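Transcriptional regulator, marR family, putative (Sulfolobus solfataricus, PDB 3F3X) is a MarR-family transcriptional regulator that activates transcription in archaea and probably binds DNA through a winged helix-turn-helix domain. Local coordinates at the interface of chains A and B. Numbering follows the deposited sequence. Chains: chain A/B, Transcriptional regulator, marR family, putative.

The three contacts are patches of one two-fold symmetric interface between chains A and B, and chain B's helix 3-33 runs through all. Along it, contact 2 uses its first turns as far as B:Asn12, while contacts 1 and 3 interleave on different faces from B:Leu10 to B:Arg19. The C-alpha centres of contacts 1 and 2 lie about 13 Å apart, 1 and 3 about 11 Å, 2 and 3 about 14 Å. Contacts 2 and 3 both reach helix 37-48 of chain A. Helix 3-33 of one chain thus touches the C-terminal helices and helix-turn-helix region of the other, probably coupling them in the expected MarR dimer.

Contact 1: the interface of chains A and B. Residues chain A 14, 17, 128-129, 132; chain B 10, 13-14, 17, 132.
With CG anti to its carbonyl carbon (chi1 -68°) and an extended second torsion, A:Leu132 sends both methyls toward helix 3-33 of chain B, while B:Leu10, its CG anti to the backbone N (chi1 -166°), turns its CD1 toward A:Leu132 CD1. The two leucines cross at about a right angle; their methyls are modelled very close together, and the exact spacing deserves little weight. B:Leu10 CD1 also rests on the backbone of chain A, 3.8 Å from A:Leu129 CA, with A:Leu128 CB flanking it. The two branches of A:Leu132 then divide their work: CD1 meets the CG1 methylene of B:Ile14 at 3.6 Å, and CD2 meets the tip CD1 of B:Ile17 at 3.8 Å. On the backbone side of A:Leu132, B:Thr13 turns its methyl inward, CG2 lying 3.9 Å from A:Leu132 CB. The twin wedge is formed by B:Leu132 between A:Ile14 and A:Ile17. Between the wedges the isoleucines meet by their short branches, A:Ile14 CG2 touching B:Ile14 CG2 at 3.9 Å and B:Ile17 CG2 at a similar distance. No hydrogen bond crosses this patch; its cohesion comes from interlocked aliphatic branches. The core lies where the N-terminal helices 3-33 of the two chains meet and each receives the partner's C-terminal helix 125-138, in the helical dimerisation region of the MarR fold.

Contact 2: the interface of chains A and B. Residues chain A 40, 44, 108, 111-112, 115; chain B 4-5, 8, 12.
B:Asp5 OD1, a carboxylate oxygen, is gripped by two waters that carry its contact to chain A, water 1 at 2.6 Å and water 2 at 2.9 Å. Water 1 continues to the amide nitrogen ND2 of A:Asn108, 2.8 Å away with a fairly straight N-H (160° at H). Water 2 meets OD1 of the same amide and, at the guanidinium edge and in its plane, A:Arg112 NH1 at 2.6 Å. Both ends of the A:Asn108 amide are therefore engaged, which should fix its rotation. The arginine and aspartate carry opposite charges but do not touch through their charged atoms; water 2 mediates, and the attraction is probably softened accordingly. With CG anti to the backbone N (chi1 -166°), A:Arg112 brings CD 3.5 Å from B:Asp5 OD1; the bend at chi3 (64°) then turns the guanidinium toward water 2. An alanine in place of A:Arg112 would probably leave water 2 and the B:Asp5 carboxylate without their cationic mate and open a gap beside the start of chain B's helix 3-33. Further along that helix, B:Leu8 spreads its methyls over helix 98-118: CD1 meets A:Val115 CG2 at 3.9 Å, and CD2 lies against A:Leu111 CB. A:Leu111 in turn supports A:Phe40, its CD1 methyl lying 3.5 Å above the ring plane, toward the rim. On that ring's chain B side, CE2 faces the amide oxygen OD1 of B:Asn12 at 4.0 Å.

Contact 3: the interface of chains A and B. Residues chain A 18, 37, 59-62; chain B 15-16, 19.
A direct hydrogen bond joins the chains: the guanidinium nitrogen NH1 of B:Arg19 donates to the backbone carbonyl A:Tyr60 O at 3.0 Å. The bond is bent (146° at H); NH1 lies in the carbonyl plane on a lone pair, whereas the oxygen is tilted 22° out of the guanidinium plane. A chain extended from CG to NE carries the charge from chain B's helix 3-33 to this carbonyl at the end of helix 53-60. Polar and aromatic groups flank the guanidinium without bonding to it: the ring of A:Tyr18 stands nearly perpendicular, its hydroxyl OH 3.5 Å from NE, and A:Tyr37 CD2 faces NH2. Apolar contacts come next. B:Ala15 touches two tyrosines on adjoining sides, its CA against A:Tyr18 CD1 at 3.5 Å and its methyl at the edge of the A:Tyr37 ring, in the ring plane. A:Val62 lies alongside B:Arg19, pointing the same way, with CG1 3.9 Å from CD. On another side of B:Arg19, A:Phe61 crosses B:Lys16 at about a right angle, its CD1 against CB. Of a different kind is a backbone oxygen over an aromatic face: B:Lys16 O sits 4.0 Å above the phenyl plane of A:Phe61, offset toward the rim.

Contact 1: the interface of chains A and B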
loop_
_atom_site.group_PDB
_atom_site.type_symbol
_atom_site.label_atom_id
_atom_site.label_comp_id
_atom_site.label_asym_id
_atom_site.label_seq_id
_atom_site.Cartn_x
_atom_site.Cartn_y
_atom_site.Cartn_z
ATOM N N ILE A 14 6.061 3.122 -3.942
ATOM C CA ILE A 14 4.768 3.394 -3.327
ATOM C C ILE A 14 4.325 2.177 -2.522
ATOM O O ILE A 14 3.759 2.307 -1.436
ATOM C CB ILE A 14 3.716 3.752 -4.413
ATOM C CG1 ILE A 14 3.980 5.179 -4.904
ATOM C CG2 ILE A 14 2.291 3.595 -3.872
ATOM C CD1 ILE A 14 3.063 5.637 -6.015
ATOM N N ILE A 17 6.195 2.207 0.786
ATOM C CA ILE A 17 5.708 3.287 1.637
ATOM C C ILE A 17 4.411 2.871 2.326
ATOM O O ILE A 17 4.243 3.081 3.528
ATOM C CB ILE A 17 5.474 4.581 0.824
ATOM C CG1 ILE A 17 6.807 5.070 0.240
ATOM C CG2 ILE A 17 4.860 5.660 1.720
ATOM C CD1 ILE A 17 6.700 6.288 -0.675
ATOM N N LEU A 128 4.063 16.857 -5.259
ATOM C CA LEU A 128 3.996 15.409 -5.082
ATOM C C LEU A 128 2.532 14.993 -4.961
ATOM O O LEU A 128 2.128 13.946 -5.474
ATOM C CB LEU A 128 4.753 14.982 -3.821
ATOM C CG LEU A 128 6.273 15.171 -3.813
ATOM C CD1 LEU A 128 6.837 14.753 -2.457
ATOM C CD2 LEU A 128 6.899 14.342 -4.931
ATOM N N LEU A 129 1.743 15.827 -4.285
ATOM C CA LEU A 129 0.330 15.566 -4.083
ATOM C C LEU A 129 -0.416 15.531 -5.411
ATOM O O LEU A 129 -1.246 14.640 -5.638
ATOM C CB LEU A 129 -0.276 16.635 -3.165
ATOM C CG LEU A 129 -1.702 16.385 -2.676
ATOM C CD1 LEU A 129 -1.794 15.008 -2.020
ATOM C CD2 LEU A 129 -2.075 17.480 -1.688
ATOM N N LEU A 132 0.658 12.350 -7.358
ATOM C CA LEU A 132 0.031 11.168 -6.790
ATOM C C LEU A 132 -1.471 11.119 -7.075
ATOM O O LEU A 132 -2.006 10.053 -7.375
ATOM C CB LEU A 132 0.297 11.096 -5.283
ATOM C CG LEU A 132 1.768 10.836 -4.929
ATOM C CD1 LEU A 132 1.942 10.836 -3.419
ATOM C CD2 LEU A 132 2.211 9.496 -5.514
ATOM N N LEU B 10 -1.038 13.128 1.519
ATOM C CA LEU B 10 -0.080 12.483 0.633
ATOM C C LEU B 10 -0.101 10.989 0.944
ATOM O O LEU B 10 -0.142 10.149 0.040
ATOM C CB LEU B 10 1.316 13.055 0.892
ATOM C CG LEU B 10 2.411 12.762 -0.125
ATOM C CD1 LEU B 10 2.044 13.398 -1.460
ATOM C CD2 LEU B 10 3.729 13.330 0.381
ATOM N N THR B 13 -3.386 9.197 -0.092
ATOM C CA THR B 13 -3.409 8.906 -1.522
ATOM C C THR B 13 -2.508 7.710 -1.846
ATOM O O THR B 13 -2.875 6.841 -2.635
ATOM C CB THR B 13 -2.952 10.133 -2.326
ATOM O OG1 THR B 13 -3.779 11.254 -1.984
ATOM C CG2 THR B 13 -3.056 9.868 -3.822
ATOM N N ILE B 14 -1.334 7.665 -1.226
ATOM C CA ILE B 14 -0.404 6.563 -1.443
ATOM C C ILE B 14 -1.069 5.253 -1.037
ATOM O O ILE B 14 -0.897 4.225 -1.693
ATOM C CB ILE B 14 0.905 6.792 -0.638
ATOM C CG1 ILE B 14 1.737 7.867 -1.345
ATOM C CG2 ILE B 14 1.689 5.484 -0.478
ATOM C CD1 ILE B 14 3.018 8.236 -0.631
ATOM N N ILE B 17 -3.393 4.188 -3.850
ATOM C CA ILE B 17 -2.622 3.754 -5.010
ATOM C C ILE B 17 -2.136 2.320 -4.812
ATOM O O ILE B 17 -2.239 1.492 -5.719
ATOM C CB ILE B 17 -1.413 4.684 -5.263
ATOM C CG1 ILE B 17 -1.912 6.098 -5.590
ATOM C CG2 ILE B 17 -0.565 4.140 -6.415
ATOM C CD1 ILE B 17 -0.813 7.144 -5.760
ATOM N N LEU B 132 9.308 10.390 -3.536
ATOM C CA LEU B 132 8.869 9.140 -2.938
ATOM C C LEU B 132 10.019 8.386 -2.269
ATOM O O LEU B 132 9.841 7.824 -1.190
ATOM C CB LEU B 132 8.186 8.259 -3.989
ATOM C CG LEU B 132 6.847 8.821 -4.488
ATOM C CD1 LEU B 132 6.275 7.911 -5.562
ATOM C CD2 LEU B 132 5.870 8.944 -3.320
#

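Contact 2: the interface of chains A and B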
loop_
_atom_site.group_PDB
_atom_site.type_symbol
_atom_site.label_atom_id
_atom_site.label_comp_id
_atom_site.label_asym_id
_atom_site.label_seq_id
_atom_site.Cartn_x
_atom_site.Cartn_y
_atom_site.Cartn_z
ATOM N N PHE A 40 -10.213 5.170 10.550
ATOM C CA PHE A 40 -10.025 6.605 10.409
ATOM C C PHE A 40 -10.612 7.099 9.084
ATOM O O PHE A 40 -11.298 8.119 9.043
ATOM C CB PHE A 40 -8.538 6.959 10.460
ATOM C CG PHE A 40 -8.216 8.290 9.847
ATOM C CD1 PHE A 40 -8.541 9.479 10.501
ATOM C CD2 PHE A 40 -7.617 8.358 8.593
ATOM C CE1 PHE A 40 -8.268 10.716 9.908
ATOM C CE2 PHE A 40 -7.343 9.582 7.995
ATOM C CZ PHE A 40 -7.668 10.765 8.649
ATOM N N LYS A 44 -13.591 9.785 8.487
ATOM C CA LYS A 44 -13.387 11.015 7.728
ATOM C C LYS A 44 -14.435 11.194 6.627
ATOM O O LYS A 44 -15.052 12.256 6.510
ATOM C CB LYS A 44 -11.993 11.044 7.103
ATOM C CG LYS A 44 -11.730 12.314 6.284
ATOM C CD LYS A 44 -10.359 12.291 5.630
ATOM C CE LYS A 44 -10.127 13.548 4.798
ATOM N NZ LYS A 44 -8.844 13.461 4.035
ATOM N N ASN A 108 -7.359 12.158 13.775
ATOM C CA ASN A 108 -6.746 13.058 12.803
ATOM C C ASN A 108 -5.488 13.675 13.404
ATOM O O ASN A 108 -4.452 13.759 12.746
ATOM C CB ASN A 108 -7.723 14.172 12.410
ATOM C CG ASN A 108 -7.079 15.226 11.523
ATOM O OD1 ASN A 108 -6.905 16.378 11.929
ATOM N ND2 ASN A 108 -6.717 14.836 10.310
ATOM N N LEU A 111 -2.634 10.956 13.593
ATOM C CA LEU A 111 -2.040 10.676 12.289
ATOM C C LEU A 111 -1.295 11.859 11.682
ATOM O O LEU A 111 -0.220 11.687 11.100
ATOM C CB LEU A 111 -3.113 10.194 11.308
ATOM C CG LEU A 111 -3.715 8.827 11.636
ATOM C CD1 LEU A 111 -4.710 8.424 10.545
ATOM C CD2 LEU A 111 -2.594 7.793 11.748
ATOM N N ARG A 112 -1.869 13.052 11.816
ATOM C CA ARG A 112 -1.270 14.272 11.275
ATOM C C ARG A 112 0.098 14.554 11.905
ATOM O O ARG A 112 1.062 14.881 11.205
ATOM C CB ARG A 112 -2.198 15.458 11.529
ATOM C CG ARG A 112 -1.868 16.718 10.744
ATOM C CD ARG A 112 -2.633 17.896 11.325
ATOM N NE ARG A 112 -2.202 18.154 12.698
ATOM C CZ ARG A 112 -2.941 18.753 13.625
ATOM N NH1 ARG A 112 -4.169 19.168 13.339
ATOM N NH2 ARG A 112 -2.450 18.928 14.845
ATOM N N VAL A 115 2.679 11.793 10.816
ATOM C CA VAL A 115 3.189 12.016 9.467
ATOM C C VAL A 115 4.067 13.258 9.417
ATOM O O VAL A 115 5.120 13.273 8.773
ATOM C CB VAL A 115 2.044 12.156 8.452
ATOM C CG1 VAL A 115 2.615 12.483 7.074
ATOM C CG2 VAL A 115 1.254 10.850 8.402
ATOM N N ILE B 4 -0.050 21.564 7.104
ATOM C CA ILE B 4 -0.047 20.582 8.163
ATOM C C ILE B 4 -0.827 19.355 7.746
ATOM O O ILE B 4 -0.527 18.252 8.180
ATOM C CB ILE B 4 -0.687 21.150 9.420
ATOM C CG1 ILE B 4 -2.169 21.414 9.153
ATOM C CG2 ILE B 4 -0.016 22.461 9.790
ATOM C CD1 ILE B 4 -3.003 21.532 10.397
ATOM N N ASP B 5 -1.824 19.556 6.890
ATOM C CA ASP B 5 -2.677 18.462 6.433
ATOM C C ASP B 5 -2.235 17.831 5.127
ATOM O O ASP B 5 -2.613 16.699 4.830
ATOM C CB ASP B 5 -4.114 18.951 6.270
ATOM C CG ASP B 5 -4.693 19.492 7.557
ATOM O OD1 ASP B 5 -4.572 18.810 8.596
ATOM O OD2 ASP B 5 -5.274 20.596 7.521
ATOM N N LEU B 8 -0.339 14.350 5.411
ATOM C CA LEU B 8 -1.196 13.213 5.724
ATOM C C LEU B 8 -1.992 12.824 4.481
ATOM O O LEU B 8 -2.213 11.641 4.221
ATOM C CB LEU B 8 -2.168 13.545 6.860
ATOM C CG LEU B 8 -3.188 12.436 7.158
ATOM C CD1 LEU B 8 -2.471 11.106 7.397
ATOM C CD2 LEU B 8 -4.029 12.822 8.367
ATOM N N ASN B 12 -2.554 9.364 2.522
ATOM C CA ASN B 12 -3.875 8.809 2.246
ATOM C C ASN B 12 -3.960 8.386 0.786
ATOM O O ASN B 12 -4.540 7.354 0.462
ATOM C CB ASN B 12 -4.978 9.838 2.511
ATOM C CG ASN B 12 -5.184 10.106 3.979
ATOM O OD1 ASN B 12 -5.013 9.219 4.814
ATOM N ND2 ASN B 12 -5.585 11.326 4.302
HETATM O O HOH W 1 -5.054 16.236 8.553
HETATM O O HOH W 2 -5.711 19.014 11.279
#

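Contact 3: the interface of chains A and B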
loop_
_atom_site.group_PDB
_atom_site.type_symbol
_atom_site.label_atom_id
_atom_site.label_comp_id
_atom_site.label_asym_id
_atom_site.label_seq_id
_atom_site.Cartn_x
_atom_site.Cartn_y
_atom_site.Cartn_z
ATOM N N TYR A 18 3.499 2.266 1.571
ATOM C CA TYR A 18 2.236 1.828 2.156
ATOM C C TYR A 18 2.446 0.771 3.233
ATOM O O TYR A 18 1.945 0.903 4.345
ATOM C CB TYR A 18 1.305 1.248 1.096
ATOM C CG TYR A 18 0.063 0.648 1.707
ATOM C CD1 TYR A 18 -0.977 1.459 2.158
ATOM C CD2 TYR A 18 -0.048 -0.730 1.890
ATOM C CE1 TYR A 18 -2.102 0.914 2.768
ATOM C CE2 TYR A 18 -1.169 -1.287 2.501
ATOM C CZ TYR A 18 -2.189 -0.459 2.938
ATOM O OH TYR A 18 -3.306 -1.009 3.524
ATOM N N TYR A 37 -6.402 2.205 10.562
ATOM C CA TYR A 37 -6.298 3.283 9.592
ATOM C C TYR A 37 -7.574 3.346 8.758
ATOM O O TYR A 37 -8.038 4.428 8.402
ATOM C CB TYR A 37 -5.099 3.052 8.682
ATOM C CG TYR A 37 -4.860 4.157 7.679
ATOM C CD1 TYR A 37 -4.855 5.496 8.070
ATOM C CD2 TYR A 37 -4.568 3.857 6.352
ATOM C CE1 TYR A 37 -4.555 6.511 7.162
ATOM C CE2 TYR A 37 -4.265 4.862 5.437
ATOM C CZ TYR A 37 -4.256 6.184 5.850
ATOM O OH TYR A 37 -3.904 7.162 4.946
ATOM N N ARG A 59 -14.078 4.466 -2.637
ATOM C CA ARG A 59 -13.162 5.550 -2.334
ATOM C C ARG A 59 -11.853 5.068 -1.732
ATOM O O ARG A 59 -10.795 5.611 -2.034
ATOM C CB ARG A 59 -13.840 6.554 -1.393
ATOM C CG ARG A 59 -12.965 7.725 -0.941
ATOM C CD ARG A 59 -13.825 8.802 -0.282
ATOM N NE ARG A 59 -13.050 9.747 0.519
ATOM C CZ ARG A 59 -13.566 10.815 1.118
ATOM N NH1 ARG A 59 -14.864 11.087 0.996
ATOM N NH2 ARG A 59 -12.796 11.590 1.875
ATOM N N TYR A 60 -11.916 4.037 -0.900
ATOM C CA TYR A 60 -10.704 3.547 -0.260
ATOM C C TYR A 60 -10.091 2.284 -0.846
ATOM O O TYR A 60 -9.137 1.735 -0.300
ATOM C CB TYR A 60 -10.961 3.389 1.237
ATOM C CG TYR A 60 -11.279 4.732 1.861
ATOM C CD1 TYR A 60 -12.577 5.050 2.276
ATOM C CD2 TYR A 60 -10.303 5.726 1.927
ATOM C CE1 TYR A 60 -12.892 6.336 2.733
ATOM C CE2 TYR A 60 -10.604 7.012 2.377
ATOM C CZ TYR A 60 -11.902 7.312 2.777
ATOM O OH TYR A 60 -12.198 8.591 3.201
ATOM N N PHE A 61 -10.632 1.843 -1.974
ATOM C CA PHE A 61 -10.135 0.654 -2.654
ATOM C C PHE A 61 -10.020 -0.592 -1.786
ATOM O O PHE A 61 -8.996 -1.274 -1.794
ATOM C CB PHE A 61 -8.781 0.945 -3.308
ATOM C CG PHE A 61 -8.851 1.932 -4.440
ATOM C CD1 PHE A 61 -9.029 3.290 -4.192
ATOM C CD2 PHE A 61 -8.744 1.503 -5.761
ATOM C CE1 PHE A 61 -9.100 4.207 -5.240
ATOM C CE2 PHE A 61 -8.814 2.414 -6.821
ATOM C CZ PHE A 61 -8.990 3.767 -6.558
ATOM N N VAL A 62 -11.070 -0.886 -1.031
ATOM C CA VAL A 62 -11.093 -2.080 -0.204
ATOM C C VAL A 62 -12.379 -2.811 -0.572
ATOM O O VAL A 62 -13.289 -2.225 -1.159
ATOM C CB VAL A 62 -11.096 -1.743 1.308
ATOM C CG1 VAL A 62 -9.774 -1.100 1.704
ATOM C CG2 VAL A 62 -12.246 -0.819 1.628
ATOM N N ALA B 15 -1.849 5.298 0.037
ATOM C CA ALA B 15 -2.554 4.119 0.521
ATOM C C ALA B 15 -3.501 3.578 -0.543
ATOM O O ALA B 15 -3.555 2.369 -0.778
ATOM C CB ALA B 15 -3.337 4.458 1.792
ATOM N N LYS B 16 -4.241 4.481 -1.183
ATOM C CA LYS B 16 -5.192 4.112 -2.225
ATOM C C LYS B 16 -4.480 3.538 -3.446
ATOM O O LYS B 16 -4.912 2.537 -4.012
ATOM C CB LYS B 16 -6.007 5.334 -2.660
ATOM C CG LYS B 16 -6.786 6.019 -1.547
ATOM C CD LYS B 16 -7.471 7.271 -2.083
ATOM C CE LYS B 16 -8.193 8.041 -0.991
ATOM N NZ LYS B 16 -8.881 9.235 -1.554
ATOM N N ARG B 19 -3.346 -0.112 -2.695
ATOM C CA ARG B 19 -4.477 -1.030 -2.687
ATOM C C ARG B 19 -5.002 -1.270 -4.093
ATOM O O ARG B 19 -5.294 -2.403 -4.472
ATOM C CB ARG B 19 -5.603 -0.477 -1.812
ATOM C CG ARG B 19 -5.255 -0.402 -0.340
ATOM C CD ARG B 19 -6.379 0.258 0.427
ATOM N NE ARG B 19 -6.048 0.435 1.835
ATOM C CZ ARG B 19 -6.528 1.420 2.583
ATOM N NH1 ARG B 19 -7.355 2.310 2.047
ATOM N NH2 ARG B 19 -6.182 1.519 3.859
#